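Local coordinates for protein XRE family transcriptional regulator (Enterobacter cloacae subsp. cloacae, PDB 6B8W) that probably regulates transcription by binding DNA, the part described here being its metal-binding cupin domain, at residues Ser21-Pro26 with Pro84-Ser89. Sequence-based numbering, arbitrary orientation.
Sequences SIILAP and PVHFHS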
# COMPACT_ATOMS: atom_id res chain seq x y z
N SER A 21 3.73 2.95 7.10
CA SER A 21 3.18 1.75 7.69
C SER A 21 2.99 2.10 9.17
O SER A 21 3.96 2.44 9.87
CB SER A 21 4.15 0.59 7.53
OG SER A 21 3.65 -0.53 8.22
N ILE A 22 1.75 1.96 9.64
CA ILE A 22 1.39 2.38 11.00
C ILE A 22 0.73 1.26 11.78
O ILE A 22 -0.15 0.57 11.26
CB ILE A 22 0.41 3.57 10.91
CG1 ILE A 22 1.06 4.72 10.11
CG2 ILE A 22 -0.04 4.02 12.30
CD1 ILE A 22 0.15 5.90 9.87
N ILE A 23 1.16 1.07 13.02
CA ILE A 23 0.56 0.08 13.91
C ILE A 23 -0.04 0.88 15.09
O ILE A 23 0.68 1.62 15.77
CB ILE A 23 1.54 -0.96 14.39
CG1 ILE A 23 2.09 -1.74 13.17
CG2 ILE A 23 0.84 -1.91 15.36
CD1 ILE A 23 3.19 -2.74 13.49
N LEU A 24 -1.34 0.71 15.30
CA LEU A 24 -2.09 1.42 16.34
C LEU A 24 -2.56 0.40 17.38
O LEU A 24 -3.25 -0.58 17.05
CB LEU A 24 -3.26 2.16 15.66
CG LEU A 24 -4.03 3.29 16.31
CD1 LEU A 24 -3.11 4.45 16.72
CD2 LEU A 24 -5.11 3.79 15.34
N ALA A 25 -2.14 0.61 18.63
CA ALA A 25 -2.45 -0.30 19.72
C ALA A 25 -3.92 -0.25 20.11
O ALA A 25 -4.58 0.74 19.85
CB ALA A 25 -1.58 0.04 20.94
N PRO A 26 -4.42 -1.32 20.75
CA PRO A 26 -5.81 -1.32 21.18
C PRO A 26 -6.13 -0.10 22.03
O PRO A 26 -5.35 0.27 22.91
CB PRO A 26 -5.91 -2.59 22.03
CG PRO A 26 -4.89 -3.49 21.43
CD PRO A 26 -3.76 -2.60 21.06
N PRO A 84 -3.60 -5.09 18.02
CA PRO A 84 -3.08 -4.01 17.16
C PRO A 84 -3.69 -3.99 15.76
O PRO A 84 -4.10 -5.04 15.25
CB PRO A 84 -1.59 -4.31 17.05
CG PRO A 84 -1.27 -5.15 18.25
CD PRO A 84 -2.51 -5.93 18.57
N VAL A 85 -3.81 -2.81 15.18
CA VAL A 85 -4.27 -2.69 13.79
C VAL A 85 -3.11 -2.12 13.00
O VAL A 85 -2.49 -1.14 13.42
CB VAL A 85 -5.54 -1.84 13.61
CG1 VAL A 85 -5.37 -0.43 14.15
CG2 VAL A 85 -5.96 -1.81 12.14
N HIS A 86 -2.80 -2.78 11.88
CA HIS A 86 -1.73 -2.38 10.99
C HIS A 86 -2.35 -1.81 9.73
O HIS A 86 -3.16 -2.47 9.09
CB HIS A 86 -0.86 -3.60 10.66
CG HIS A 86 0.27 -3.31 9.72
ND1 HIS A 86 0.85 -4.30 8.95
CD2 HIS A 86 0.89 -2.16 9.38
CE1 HIS A 86 1.82 -3.77 8.21
NE2 HIS A 86 1.84 -2.47 8.44
N PHE A 87 -2.02 -0.57 9.38
CA PHE A 87 -2.55 0.02 8.16
C PHE A 87 -1.48 0.81 7.46
O PHE A 87 -0.42 1.06 8.02
CB PHE A 87 -3.81 0.86 8.43
CG PHE A 87 -3.59 2.06 9.31
CD1 PHE A 87 -3.61 1.93 10.69
CD2 PHE A 87 -3.39 3.31 8.76
CE1 PHE A 87 -3.43 3.03 11.50
CE2 PHE A 87 -3.21 4.43 9.56
CZ PHE A 87 -3.24 4.30 10.94
N HIS A 88 -1.72 1.11 6.19
CA HIS A 88 -0.82 1.98 5.45
C HIS A 88 -1.51 3.29 5.21
O HIS A 88 -2.73 3.34 5.00
CB HIS A 88 -0.40 1.46 4.08
CG HIS A 88 0.41 0.21 4.09
ND1 HIS A 88 0.69 -0.49 2.94
CD2 HIS A 88 0.97 -0.48 5.11
CE1 HIS A 88 1.40 -1.56 3.24
NE2 HIS A 88 1.58 -1.58 4.55
N SER A 89 -0.71 4.36 5.24
CA SER A 89 -1.18 5.69 4.96
C SER A 89 -0.34 6.20 3.81
O SER A 89 0.87 6.32 3.93
CB SER A 89 -1.04 6.58 6.19
OG SER A 89 -1.24 7.95 5.85
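Strands 17-24 and 85-92 are antiparallel neighbours in a sheet of the cupin beta-barrel, and the segment axes run 4.7 Å apart at 149°. Two hydrogen-bonded pairs fix the register. Ile22 and Phe87 exchange both N-H...O bonds, with Ile22 N to Phe87 O nearly straight at 2.9 Å; Leu24 and Val85 do the same. In the non-hydrogen-bonded pair of Ile23 and His86, Ile23 CA lies 3.3 Å from Val85 O.

Most apolar contacts lie on the face bearing Ile22, Leu24, Val85 and Phe87. Phe87 CG takes the crowded position between its backbone N and carbonyl carbon (chi1 63°), which turns one ring face to Ile22. Ile22 CB, offset toward the rim, lies 3.9 Å from the Phe87 ring centroid, a CH-pi contact, and Ile22 CG2 touches Phe87 CZ at 3.5 Å. Leu24 CB meets the ring edge, while Tyr77, a manganese ligand, lies nearly parallel to Phe87. Two residues on, Ser89 OG hydrogen-bonds Glu41, another manganese ligand, although no metal is bound here.

The opposite face carries the polar link. With His86 CG and Ser21 OG each anti to its backbone N, the imidazole runs diagonally from its pair partner Ile23 toward Ser21, and His86 NE2 and Ser21 OG share a hydrogen bond of 2.7 Å.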